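Local atomic coordinates of phenol hydroxylase component phN (Pseudomonas stutzeri, PDB entry 3U52), a protein that probably serves as the diiron-bearing hydroxylase component of a bacterial multicomponent monooxygenase that uses dioxygen to hydroxylate phenol. Residues A[177-180]-A[181-185]; A[204-207]-A[208-212]; A[212-216]-A[217-221]; A[255-258]-A[259-263]; A[296-299]-A[300-304]. All blocks are in the same frame, centred on the assembly; numbering follows the deposited sequence.

Five local contacts, along helices and at one helix end, show how chemistry follows place in the fold. Interactions 1 and 2 are buried: the first mixes an aromatic ring with charged groups, whereas the second is almost wholly apolar, Phe207 packing with Met211. Interactions 3, 4 and 5 are partly buried, the last two with exposed residues. Interaction 3 shares Ser212 with interaction 2 and continues helix 187-216 into the turn before helix 220-250, where backbone and amide bonds dominate. On helices 254-283 and 291-310, residues 255-263 form regular alpha turns, while 296-304 include wider ones and a bridging water. Interactions 2 and 5 touch, Asn204 CB lying 3.5 Å from Tyr298 CD2.

Interaction 1: A[177-180]-A[181-185]; sequences SFFD and DARSA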
loop_
_atom_site.group_PDB
_atom_site.type_symbol
_atom_site.label_atom_id
_atom_site.label_comp_id
_atom_site.label_asym_id
_atom_site.label_seq_id
_atom_site.Cartn_x
_atom_site.Cartn_y
_atom_site.Cartn_z
ATOM N N SER A 177 24.440 -5.413 26.134
ATOM C CA SER A 177 25.881 -5.394 26.324
ATOM C C SER A 177 26.662 -5.749 25.042
ATOM O O SER A 177 27.786 -5.273 24.850
ATOM C CB SER A 177 26.313 -6.291 27.509
ATOM O OG SER A 177 26.151 -7.656 27.179
ATOM N N PHE A 178 26.084 -6.570 24.158
ATOM C CA PHE A 178 26.683 -6.840 22.814
ATOM C C PHE A 178 26.888 -5.531 22.069
ATOM O O PHE A 178 27.994 -5.222 21.563
ATOM C CB PHE A 178 25.748 -7.767 21.960
ATOM C CG PHE A 178 26.254 -8.007 20.566
ATOM C CD1 PHE A 178 25.924 -7.143 19.537
ATOM C CD2 PHE A 178 27.029 -9.135 20.277
ATOM C CE1 PHE A 178 26.420 -7.362 18.228
ATOM C CE2 PHE A 178 27.518 -9.403 18.956
ATOM C CZ PHE A 178 27.255 -8.509 17.961
ATOM N N PHE A 179 25.817 -4.735 21.991
ATOM C CA PHE A 179 25.955 -3.480 21.271
ATOM C C PHE A 179 26.714 -2.357 22.025
ATOM O O PHE A 179 27.318 -1.503 21.377
ATOM C CB PHE A 179 24.571 -2.965 20.766
ATOM C CG PHE A 179 24.604 -2.594 19.311
ATOM C CD1 PHE A 179 24.386 -3.539 18.344
ATOM C CD2 PHE A 179 24.915 -1.293 18.931
ATOM C CE1 PHE A 179 24.478 -3.213 16.956
ATOM C CE2 PHE A 179 24.991 -0.933 17.574
ATOM C CZ PHE A 179 24.777 -1.893 16.586
ATOM N N ASP A 180 26.633 -2.330 23.361
ATOM C CA ASP A 180 27.438 -1.380 24.182
ATOM C C ASP A 180 28.909 -1.672 23.959
ATOM O O ASP A 180 29.669 -0.763 23.841
ATOM C CB ASP A 180 27.115 -1.488 25.661
ATOM C CG ASP A 180 25.842 -0.759 26.052
ATOM O OD1 ASP A 180 25.162 -0.153 25.158
ATOM O OD2 ASP A 180 25.493 -0.765 27.280
ATOM N N ASP A 181 29.294 -2.946 23.882
ATOM C CA ASP A 181 30.677 -3.369 23.627
ATOM C C ASP A 181 31.143 -2.789 22.299
ATOM O O ASP A 181 32.171 -2.103 22.248
ATOM C CB ASP A 181 30.714 -4.910 23.703
ATOM C CG ASP A 181 32.127 -5.524 23.670
ATOM O OD1 ASP A 181 33.082 -4.901 23.197
ATOM O OD2 ASP A 181 32.246 -6.699 24.082
ATOM N N ALA A 182 30.341 -2.969 21.225
ATOM C CA ALA A 182 30.703 -2.419 19.903
ATOM C C ALA A 182 30.792 -0.887 19.877
ATOM O O ALA A 182 31.725 -0.344 19.308
ATOM C CB ALA A 182 29.696 -2.918 18.799
ATOM N N ARG A 183 29.824 -0.203 20.477
ATOM C CA ARG A 183 29.841 1.276 20.439
ATOM C C ARG A 183 30.895 1.931 21.396
ATOM O O ARG A 183 31.325 3.062 21.181
ATOM C CB ARG A 183 28.476 1.802 20.770
ATOM C CG ARG A 183 27.426 1.521 19.678
ATOM C CD ARG A 183 26.338 2.552 19.809
ATOM N NE ARG A 183 25.531 2.308 20.990
ATOM C CZ ARG A 183 24.915 3.240 21.719
ATOM N NH1 ARG A 183 24.183 2.871 22.771
ATOM N NH2 ARG A 183 25.050 4.531 21.440
ATOM N N SER A 184 31.325 1.205 22.424
ATOM C CA SER A 184 32.420 1.696 23.215
ATOM C C SER A 184 33.789 1.457 22.595
ATOM O O SER A 184 34.783 2.071 23.017
ATOM C CB SER A 184 32.320 1.149 24.609
ATOM O OG SER A 184 32.459 -0.247 24.608
ATOM N N ALA A 185 33.850 0.533 21.630
ATOM C CA ALA A 185 35.060 0.180 20.913
ATOM C C ALA A 185 35.366 1.340 19.932
ATOM O O ALA A 185 34.515 2.216 19.720
ATOM C CB ALA A 185 34.842 -1.115 20.144
#
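Asp180 and Ser184 meet one turn apart near the end of helix 173-184. Ser184 N donates to Asp180 O at 2.9 Å, the last of four successive i to i+4 backbone bonds that begin with Asp181 N to Ser177 O. The Ala182 N to Phe178 O bond is the longest of them, at 3.3 Å. Ser184 also turns its hydroxyl back along the helix: with chi1 at 64°, OG sits between the backbone N and the carbonyl carbon and comes within 2.9 Å of Asp180 O. The same OG is hydrogen-bonded to Lys446 NZ.

The charged contact is slack by comparison. Asp180 OD1 and Arg183 NH1 form a long salt bridge of 4.0 Å, with carboxylate and guanidinium planes 56° apart. Each group has a firmer partner in another protein chain of the assembly: its backbone binds Asp180 OD2, and a polar side chain binds Arg183 NH2. Arg183 NE is buried without a partner.

Apolar packing falls to the arginine stem. Arg183 CG lies 3.8 Å from Phe179 CD2, the two side chains crossing at about a right angle.

Around this turn, Phe178 meets Trp265 edge-to-face, and the Asp181 carboxylate bonds to Tyr447 OH through OD2 and forms salt bridges with Lys264 and Arg268. Phe179 packs on Ala110 and Ile194, so this turn lies against helices 105-121, 187-216 and 254-283.

Interaction 2: A[204-207]-A[208-212]; sequences NLLF and VPFMS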
loop_
_atom_site.group_PDB
_atom_site.type_symbol
_atom_site.label_atom_id
_atom_site.label_comp_id
_atom_site.label_asym_id
_atom_site.label_seq_id
_atom_site.Cartn_x
_atom_site.Cartn_y
_atom_site.Cartn_z
ATOM N N ASN A 204 21.862 -13.589 8.121
ATOM C CA ASN A 204 20.803 -14.539 7.772
ATOM C C ASN A 204 20.264 -15.346 8.952
ATOM O O ASN A 204 19.106 -15.796 8.927
ATOM C CB ASN A 204 21.312 -15.487 6.678
ATOM C CG ASN A 204 21.299 -14.839 5.274
ATOM O OD1 ASN A 204 20.411 -14.040 4.948
ATOM N ND2 ASN A 204 22.276 -15.188 4.458
ATOM N N LEU A 205 21.107 -15.582 9.950
ATOM C CA LEU A 205 20.656 -16.285 11.166
ATOM C C LEU A 205 19.672 -15.497 12.015
ATOM O O LEU A 205 18.922 -16.086 12.799
ATOM C CB LEU A 205 21.839 -16.761 12.010
ATOM C CG LEU A 205 22.681 -17.777 11.235
ATOM C CD1 LEU A 205 24.145 -17.846 11.637
ATOM C CD2 LEU A 205 22.029 -19.115 11.358
ATOM N N LEU A 206 19.705 -14.169 11.885
ATOM C CA LEU A 206 18.771 -13.285 12.567
ATOM C C LEU A 206 17.550 -13.044 11.677
ATOM O O LEU A 206 16.423 -13.278 12.090
ATOM C CB LEU A 206 19.462 -11.953 12.909
ATOM C CG LEU A 206 18.981 -11.087 14.116
ATOM C CD1 LEU A 206 17.562 -11.434 14.590
ATOM C CD2 LEU A 206 19.967 -11.127 15.319
ATOM N N PHE A 207 17.796 -12.632 10.440
ATOM C CA PHE A 207 16.767 -12.202 9.492
ATOM C C PHE A 207 15.853 -13.320 9.008
ATOM O O PHE A 207 14.626 -13.188 9.066
ATOM C CB PHE A 207 17.461 -11.566 8.269
ATOM C CG PHE A 207 16.537 -10.804 7.335
ATOM C CD1 PHE A 207 15.910 -11.449 6.266
ATOM C CD2 PHE A 207 16.336 -9.429 7.508
ATOM C CE1 PHE A 207 15.059 -10.738 5.413
ATOM C CE2 PHE A 207 15.490 -8.708 6.664
ATOM C CZ PHE A 207 14.852 -9.357 5.615
ATOM N N VAL A 208 16.439 -14.382 8.457
ATOM C CA VAL A 208 15.628 -15.464 7.879
ATOM C C VAL A 208 14.615 -16.103 8.890
ATOM O O VAL A 208 13.424 -16.212 8.581
ATOM C CB VAL A 208 16.480 -16.527 7.143
ATOM C CG1 VAL A 208 15.572 -17.502 6.419
ATOM C CG2 VAL A 208 17.464 -15.858 6.098
ATOM N N PRO A 209 15.072 -16.522 10.089
ATOM C CA PRO A 209 14.095 -17.065 11.056
ATOM C C PRO A 209 12.940 -16.138 11.423
ATOM O O PRO A 209 11.808 -16.615 11.540
ATOM C CB PRO A 209 14.947 -17.336 12.308
ATOM C CG PRO A 209 16.334 -17.584 11.758
ATOM C CD PRO A 209 16.449 -16.586 10.631
ATOM N N PHE A 210 13.208 -14.845 11.629
ATOM C CA PHE A 210 12.138 -13.931 12.043
ATOM C C PHE A 210 11.171 -13.677 10.897
ATOM O O PHE A 210 9.947 -13.749 11.099
ATOM C CB PHE A 210 12.647 -12.598 12.633
ATOM C CG PHE A 210 12.918 -12.650 14.133
ATOM C CD1 PHE A 210 11.846 -12.641 15.063
ATOM C CD2 PHE A 210 14.244 -12.736 14.626
ATOM C CE1 PHE A 210 12.094 -12.702 16.468
ATOM C CE2 PHE A 210 14.513 -12.793 16.017
ATOM C CZ PHE A 210 13.414 -12.777 16.964
ATOM N N MET A 211 11.722 -13.408 9.709
ATOM C CA MET A 211 10.919 -13.008 8.568
ATOM C C MET A 211 10.234 -14.205 7.905
ATOM O O MET A 211 9.086 -14.110 7.529
ATOM C CB MET A 211 11.763 -12.181 7.592
ATOM C CG MET A 211 12.516 -10.991 8.294
ATOM S SD MET A 211 11.395 -9.801 9.084
ATOM C CE MET A 211 12.392 -9.060 10.318
ATOM N N SER A 212 10.895 -15.354 7.794
ATOM C CA SER A 212 10.170 -16.484 7.236
ATOM C C SER A 212 9.230 -17.123 8.269
ATOM O O SER A 212 8.164 -17.618 7.892
ATOM C CB SER A 212 11.077 -17.468 6.495
ATOM O OG SER A 212 11.760 -18.264 7.418
#
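Asn204 starts the sequence by accepting Val208 N on its carbonyl O at 3.1 Å, the donor standing above the carbonyl plane, while its side-chain OD1 rests 3.6 Å from Val208 CG2. Leu205 presents its O to the ring of Pro209, whose nitrogen has no hydrogen to give; Pro209 CG takes up the space 3.2 Å from that oxygen, which is buried and has no partner, and the helix kinks here. Leu206 runs alongside Phe210, pointing the same way, with CD1 3.6 Å from Phe210 CD2. Its carbonyl O, also buried and without a partner, lies in the plane of the Phe210 ring, at the edge.

Phe207 meets Met211 through both backbone and side chain. Its O accepts Met211 N at 3.0 Å. Chi1 of -51° sets Met211 CG beside its own backbone N and over the ring centre, a CH-pi contact 3.8 Å from the centroid; the bend at chi2 (-61°) then places SD above the same face, 5.0 Å from the centroid, as a Met-aromatic contact. Cut back to an alanine, this position would probably leave a gap beside Met211 CG and lose both contacts.

Apolar and CH-pi packing thus surrounds the break at Pro209 but does not satisfy the two buried carbonyls.

Interaction 3: A[212-216]-A[217-221]; sequences SGAAY and NGDMA
Asn217 reaches back to Gly213 because its chi1 of -69° sets CG beside its own backbone N, and chi2 of -88° then swings ND2 toward the last carbonyls of helix 187-216. ND2 donates to Gly213 O at 2.7 Å, along a lone pair in the carbonyl plane and nearly within the plane of the amide itself, so the side chain caps the helix much as one more backbone N-H would. The turn has the six-to-one bond characteristic of a Schellman motif, running from Asp219 N to Ala214 O at 3.1 Å, with Gly218 at a positive phi of 83°, which favours glycine. The companion approach from Gly218 N to Ala215 O, at 4.0 Å, is too long to complete that motif.

At the other end of the Asn217 amide, OD1 accepts from Ser89 OG and Asn286 N, which tie the turn to adjoining loops. Asp219 turns the chain into helix 220-250: it is the N-cap, its carboxylate capping a backbone N of the first turn and also bonded by Tyr152 and Tyr93. Ala214 CB packs 4.1 Å from Asp219 CB across the turn.

Ala214 O is gripped twice, since Asn217 N, 3.2 Å away, approaches from the face opposite to Asp219 N and lies well above the carbonyl plane.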
loop_
_atom_site.group_PDB
_atom_site.type_symbol
_atom_site.label_atom_id
_atom_site.label_comp_id
_atom_site.label_asym_id
_atom_site.label_seq_id
_atom_site.Cartn_x
_atom_site.Cartn_y
_atom_site.Cartn_z
ATOM N N SER A 212 10.895 -15.354 7.794
ATOM C CA SER A 212 10.170 -16.484 7.236
ATOM C C SER A 212 9.230 -17.123 8.269
ATOM O O SER A 212 8.164 -17.618 7.892
ATOM C CB SER A 212 11.077 -17.468 6.495
ATOM O OG SER A 212 11.760 -18.264 7.418
ATOM N N GLY A 213 9.551 -17.015 9.568
ATOM C CA GLY A 213 8.588 -17.372 10.631
ATOM C C GLY A 213 7.292 -16.576 10.488
ATOM O O GLY A 213 6.193 -17.126 10.634
ATOM N N ALA A 214 7.415 -15.284 10.230
ATOM C CA ALA A 214 6.261 -14.441 9.944
ATOM C C ALA A 214 5.452 -14.981 8.764
ATOM O O ALA A 214 4.229 -15.053 8.848
ATOM C CB ALA A 214 6.693 -12.996 9.674
ATOM N N ALA A 215 6.142 -15.354 7.687
ATOM C CA ALA A 215 5.482 -15.838 6.469
ATOM C C ALA A 215 4.749 -17.140 6.765
ATOM O O ALA A 215 3.659 -17.302 6.283
ATOM C CB ALA A 215 6.464 -16.036 5.330
ATOM N N TYR A 216 5.304 -18.031 7.597
ATOM C CA TYR A 216 4.649 -19.334 7.875
ATOM C C TYR A 216 3.566 -19.256 8.955
ATOM O O TYR A 216 2.871 -20.244 9.197
ATOM C CB TYR A 216 5.667 -20.384 8.275
ATOM C CG TYR A 216 6.561 -20.942 7.171
ATOM C CD1 TYR A 216 7.120 -20.127 6.200
ATOM C CD2 TYR A 216 6.894 -22.301 7.167
ATOM C CE1 TYR A 216 7.958 -20.654 5.216
ATOM C CE2 TYR A 216 7.719 -22.838 6.189
ATOM C CZ TYR A 216 8.261 -22.010 5.231
ATOM O OH TYR A 216 9.078 -22.584 4.267
ATOM N N ASN A 217 3.453 -18.109 9.622
ATOM C CA ASN A 217 2.576 -17.985 10.735
ATOM C C ASN A 217 1.551 -16.877 10.592
ATOM O O ASN A 217 0.921 -16.477 11.575
ATOM C CB ASN A 217 3.373 -17.892 12.048
ATOM C CG ASN A 217 4.051 -19.183 12.375
ATOM O OD1 ASN A 217 3.463 -20.046 13.031
ATOM N ND2 ASN A 217 5.242 -19.383 11.835
ATOM N N GLY A 218 1.416 -16.333 9.387
ATOM C CA GLY A 218 0.280 -15.460 9.073
ATOM C C GLY A 218 0.428 -14.014 9.479
ATOM O O GLY A 218 -0.582 -13.242 9.560
ATOM N N ASP A 219 1.676 -13.609 9.711
ATOM C CA ASP A 219 1.934 -12.267 10.252
ATOM C C ASP A 219 2.338 -11.377 9.067
ATOM O O ASP A 219 3.521 -11.296 8.689
ATOM C CB ASP A 219 3.021 -12.348 11.333
ATOM C CG ASP A 219 3.470 -10.978 11.861
ATOM O OD1 ASP A 219 2.808 -9.947 11.606
ATOM O OD2 ASP A 219 4.504 -10.942 12.566
ATOM N N MET A 220 1.330 -10.752 8.461
ATOM C CA MET A 220 1.530 -9.960 7.263
ATOM C C MET A 220 2.347 -8.709 7.513
ATOM O O MET A 220 3.151 -8.321 6.655
ATOM C CB MET A 220 0.198 -9.570 6.660
ATOM C CG MET A 220 0.333 -8.731 5.395
ATOM S SD MET A 220 -1.304 -8.214 4.762
ATOM C CE MET A 220 -2.076 -9.809 4.495
ATOM N N ALA A 221 2.174 -8.087 8.668
ATOM C CA ALA A 221 2.961 -6.892 9.012
ATOM C C ALA A 221 4.460 -7.127 9.026
ATOM O O ALA A 221 5.237 -6.378 8.411
ATOM C CB ALA A 221 2.504 -6.306 10.351
#

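Interaction 4: A[255-258]-A[259-263]; sequences VPIV and QRWID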
loop_
_atom_site.group_PDB
_atom_site.type_symbol
_atom_site.label_atom_id
_atom_site.label_comp_id
_atom_site.label_asym_id
_atom_site.label_seq_id
_atom_site.Cartn_x
_atom_site.Cartn_y
_atom_site.Cartn_z
ATOM N N VAL A 255 46.400 -7.492 9.938
ATOM C CA VAL A 255 45.820 -8.837 9.786
ATOM C C VAL A 255 45.601 -9.493 11.143
ATOM O O VAL A 255 44.492 -10.020 11.389
ATOM C CB VAL A 255 46.626 -9.766 8.761
ATOM C CG1 VAL A 255 46.173 -11.225 8.868
ATOM C CG2 VAL A 255 46.461 -9.257 7.343
ATOM N N PRO A 256 46.639 -9.492 12.033
ATOM C CA PRO A 256 46.369 -10.123 13.340
ATOM C C PRO A 256 45.340 -9.374 14.215
ATOM O O PRO A 256 44.643 -10.006 15.009
ATOM C CB PRO A 256 47.740 -10.129 14.020
ATOM C CG PRO A 256 48.479 -9.005 13.335
ATOM C CD PRO A 256 48.052 -9.064 11.916
ATOM N N ILE A 257 45.243 -8.052 14.069
ATOM C CA ILE A 257 44.239 -7.290 14.828
ATOM C C ILE A 257 42.824 -7.717 14.382
ATOM O O ILE A 257 41.943 -7.937 15.216
ATOM C CB ILE A 257 44.403 -5.757 14.607
ATOM C CG1 ILE A 257 45.836 -5.306 15.021
ATOM C CG2 ILE A 257 43.268 -5.000 15.362
ATOM C CD1 ILE A 257 46.157 -3.846 14.648
ATOM N N VAL A 258 42.631 -7.790 13.059
ATOM C CA VAL A 258 41.354 -8.194 12.480
ATOM C C VAL A 258 41.058 -9.614 12.873
ATOM O O VAL A 258 39.921 -9.946 13.140
ATOM C CB VAL A 258 41.328 -8.066 10.919
ATOM C CG1 VAL A 258 40.091 -8.715 10.346
ATOM C CG2 VAL A 258 41.349 -6.595 10.494
ATOM N N GLN A 259 42.079 -10.469 12.922
ATOM C CA GLN A 259 41.846 -11.869 13.335
ATOM C C GLN A 259 41.255 -11.959 14.747
ATOM O O GLN A 259 40.301 -12.734 15.013
ATOM C CB GLN A 259 43.148 -12.722 13.268
ATOM C CG GLN A 259 42.833 -14.194 13.637
ATOM C CD GLN A 259 42.020 -14.871 12.551
ATOM O OE1 GLN A 259 40.863 -15.295 12.751
ATOM N NE2 GLN A 259 42.605 -14.979 11.402
ATOM N N ARG A 260 41.833 -11.201 15.665
ATOM C CA ARG A 260 41.323 -11.169 17.026
ATOM C C ARG A 260 39.880 -10.643 17.083
ATOM O O ARG A 260 39.080 -11.146 17.880
ATOM C CB ARG A 260 42.189 -10.282 17.931
ATOM C CG ARG A 260 43.508 -10.933 18.380
ATOM C CD ARG A 260 44.358 -9.915 19.206
ATOM N NE ARG A 260 45.732 -9.947 18.685
ATOM C CZ ARG A 260 46.447 -8.902 18.290
ATOM N NH1 ARG A 260 45.989 -7.660 18.403
ATOM N NH2 ARG A 260 47.659 -9.123 17.817
ATOM N N TRP A 261 39.575 -9.595 16.315
ATOM C CA TRP A 261 38.174 -9.095 16.261
ATOM C C TRP A 261 37.223 -10.117 15.683
ATOM O O TRP A 261 36.103 -10.208 16.131
ATOM C CB TRP A 261 38.016 -7.790 15.469
ATOM C CG TRP A 261 38.698 -6.622 16.126
ATOM C CD1 TRP A 261 38.966 -6.469 17.456
ATOM C CD2 TRP A 261 39.133 -5.431 15.481
ATOM N NE1 TRP A 261 39.588 -5.257 17.674
ATOM C CE2 TRP A 261 39.693 -4.595 16.480
ATOM C CE3 TRP A 261 39.098 -4.985 14.148
ATOM C CZ2 TRP A 261 40.214 -3.308 16.196
ATOM C CZ3 TRP A 261 39.635 -3.711 13.863
ATOM C CH2 TRP A 261 40.191 -2.909 14.885
ATOM N N ILE A 262 37.652 -10.853 14.659
ATOM C CA ILE A 262 36.797 -11.907 14.084
ATOM C C ILE A 262 36.540 -12.964 15.196
ATOM O O ILE A 262 35.413 -13.381 15.417
ATOM C CB ILE A 262 37.442 -12.516 12.821
ATOM C CG1 ILE A 262 37.335 -11.556 11.605
ATOM C CG2 ILE A 262 36.878 -13.878 12.486
ATOM C CD1 ILE A 262 38.138 -12.012 10.381
ATOM N N ASP A 263 37.580 -13.400 15.886
ATOM C CA ASP A 263 37.401 -14.386 16.963
ATOM C C ASP A 263 36.448 -13.877 18.057
ATOM O O ASP A 263 35.541 -14.618 18.476
ATOM C CB ASP A 263 38.747 -14.703 17.599
ATOM C CG ASP A 263 39.694 -15.494 16.682
ATOM O OD1 ASP A 263 40.917 -15.501 17.001
ATOM O OD2 ASP A 263 39.286 -16.099 15.656
#
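Val255 O accepts Gln259 N, and Val258 O accepts Ile262 N, each at 2.9 Å. Between them the bonds from Arg260 N to Pro256 O and from Trp261 N to Ile257 O measure 3.1 Å, so four successive i to i+4 links make this a regular alpha-helical stretch near the start of helix 254-283. Its chemistry is amphipathic, with Pro256 and Arg260 at the surface and Val258, Trp261 and Ile262 buried.

On the outer side the Arg260 chain, bent at chi3, folds its guanidinium back along the helix. Pro256 O lies over one face of that group, toward its rim, without a hydrogen bond, and NH2 comes within 3.9 Å of Pro256 CB. Arg260 thus packs over Pro256 and Ile257.

The inner side is apolar. Val258 CG1 meets Ile262 CD1 at 3.8 Å, and helix 220-250 packs against Val258 through Ile244, Ile247 and Leu248. Trp261 packs against helix 187-216, touching Phe188 and Thr192, and runs side by side with Ile257. A serine in its place would probably open a gap between the two helices and leave the Ile257 methyl without the aromatic face it now rests on.

The methyl in question is CG2, anti to the backbone N of Ile257; it stands 3.7 Å from the centroid of the six-membered ring of Trp261, 16° off the ring normal, in a CH-pi contact, and approaches CZ2 to 3.6 Å.

Interaction 5: A[296-299]-A[300-304]; sequences EVYY and EQNGG
Glu296 O takes its hydrogen from Gln301 N at 3.0 Å, five residues on, and Val297 O does the same with Asn302 N at 3.2 Å. These i to i+5 bonds mark a pi-type widening within helix 291-310, in contrast to the usual i to i+4 spacing. The narrower pattern begins to return at Tyr299 O, which has two weak donors, Gly303 N at 3.0 Å with a poorly directed hydrogen and Gly304 N at 3.4 Å. A beta carbon at Gly303 would clash with Tyr299 O, so glycine suits this position.

The carbonyl skipped by this change of register is that of Tyr298. Gly303 N stays 3.7 Å from Tyr298 O, and a water supplies the hydrogen instead, donating to Tyr298 O at 3.3 Å while accepting from Asn302 ND2 at 2.9 Å. With chi1 of -63° and -64°, Tyr298 and Asn302 send their side chains the same way; ring and amide planes stand 78° apart, and the water lies at the ring's edge, in its plane.

Acidic groups come near one another on the other side. Glu296 OE2 and Glu300 OE1 are 5.3 Å apart, and the salt bridge from Glu300 OE1 to Lys328 probably eases their repulsion. Tyr299 OH is satisfied by Gln321.

Helix 291-310 lies against helix 187-216 through Tyr298, which packs on Leu205 and Val208, while Tyr299 meets Asn325 of helix 321-327 and the ring of Phe266 on helix 254-283.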
loop_
_atom_site.group_PDB
_atom_site.type_symbol
_atom_site.label_atom_id
_atom_site.label_comp_id
_atom_site.label_asym_id
_atom_site.label_seq_id
_atom_site.Cartn_x
_atom_site.Cartn_y
_atom_site.Cartn_z
ATOM N N GLU A 296 23.809 -24.804 9.972
ATOM C CA GLU A 296 24.510 -25.581 8.982
ATOM C C GLU A 296 24.555 -24.915 7.593
ATOM O O GLU A 296 25.591 -24.923 6.904
ATOM C CB GLU A 296 23.813 -26.923 8.914
ATOM C CG GLU A 296 24.642 -27.999 8.272
ATOM C CD GLU A 296 24.048 -29.395 8.513
ATOM O OE1 GLU A 296 24.082 -30.195 7.547
ATOM O OE2 GLU A 296 23.529 -29.669 9.638
ATOM N N VAL A 297 23.447 -24.330 7.169
ATOM C CA VAL A 297 23.408 -23.669 5.877
ATOM C C VAL A 297 24.047 -22.292 5.925
ATOM O O VAL A 297 24.907 -21.966 5.115
ATOM C CB VAL A 297 21.942 -23.587 5.371
ATOM C CG1 VAL A 297 21.842 -22.765 4.047
ATOM C CG2 VAL A 297 21.410 -25.014 5.210
ATOM N N TYR A 298 23.641 -21.470 6.880
ATOM C CA TYR A 298 24.046 -20.084 6.849
ATOM C C TYR A 298 25.439 -19.859 7.396
ATOM O O TYR A 298 26.128 -18.964 6.943
ATOM C CB TYR A 298 23.009 -19.179 7.525
ATOM C CG TYR A 298 21.715 -19.246 6.776
ATOM C CD1 TYR A 298 20.597 -19.835 7.339
ATOM C CD2 TYR A 298 21.627 -18.758 5.473
ATOM C CE1 TYR A 298 19.408 -19.915 6.626
ATOM C CE2 TYR A 298 20.456 -18.837 4.752
ATOM C CZ TYR A 298 19.351 -19.416 5.328
ATOM O OH TYR A 298 18.168 -19.495 4.606
ATOM N N TYR A 299 25.859 -20.653 8.364
ATOM C CA TYR A 299 27.195 -20.470 8.853
ATOM C C TYR A 299 28.102 -21.542 8.318
ATOM O O TYR A 299 29.139 -21.213 7.740
ATOM C CB TYR A 299 27.307 -20.403 10.406
ATOM C CG TYR A 299 28.760 -20.201 10.783
ATOM C CD1 TYR A 299 29.568 -21.286 11.164
ATOM C CD2 TYR A 299 29.360 -18.933 10.654
ATOM C CE1 TYR A 299 30.924 -21.117 11.414
ATOM C CE2 TYR A 299 30.706 -18.763 10.902
ATOM C CZ TYR A 299 31.483 -19.844 11.264
ATOM O OH TYR A 299 32.829 -19.611 11.555
ATOM N N GLU A 300 27.796 -22.816 8.519
ATOM C CA GLU A 300 28.816 -23.823 8.151
ATOM C C GLU A 300 29.120 -23.812 6.622
ATOM O O GLU A 300 30.279 -23.803 6.220
ATOM C CB GLU A 300 28.453 -25.222 8.654
ATOM C CG GLU A 300 28.568 -25.335 10.174
ATOM C CD GLU A 300 28.203 -26.711 10.694
ATOM O OE1 GLU A 300 27.465 -26.797 11.697
ATOM O OE2 GLU A 300 28.640 -27.700 10.085
ATOM N N GLN A 301 28.087 -23.742 5.788
ATOM C CA GLN A 301 28.287 -23.742 4.336
ATOM C C GLN A 301 28.695 -22.387 3.816
ATOM O O GLN A 301 29.799 -22.228 3.266
ATOM C CB GLN A 301 27.037 -24.287 3.632
ATOM C CG GLN A 301 26.871 -25.802 3.914
ATOM C CD GLN A 301 25.597 -26.442 3.357
ATOM O OE1 GLN A 301 24.761 -25.801 2.672
ATOM N NE2 GLN A 301 25.440 -27.734 3.655
ATOM N N ASN A 302 27.840 -21.379 3.978
ATOM C CA ASN A 302 28.134 -20.051 3.406
ATOM C C ASN A 302 29.376 -19.387 4.032
ATOM O O ASN A 302 30.244 -18.870 3.330
ATOM C CB ASN A 302 26.909 -19.131 3.514
ATOM C CG ASN A 302 25.710 -19.613 2.692
ATOM O OD1 ASN A 302 25.792 -20.577 1.930
ATOM N ND2 ASN A 302 24.583 -18.945 2.861
ATOM N N GLY A 303 29.463 -19.435 5.356
ATOM C CA GLY A 303 30.581 -18.888 6.148
ATOM C C GLY A 303 31.868 -19.636 5.831
ATOM O O GLY A 303 32.924 -19.023 5.739
ATOM N N GLY A 304 31.802 -20.959 5.656
ATOM C CA GLY A 304 32.995 -21.727 5.267
ATOM C C GLY A 304 33.612 -21.246 3.963
ATOM O O GLY A 304 34.833 -21.170 3.836
HETATM O O HOH W 1 24.555 -16.903 4.973
#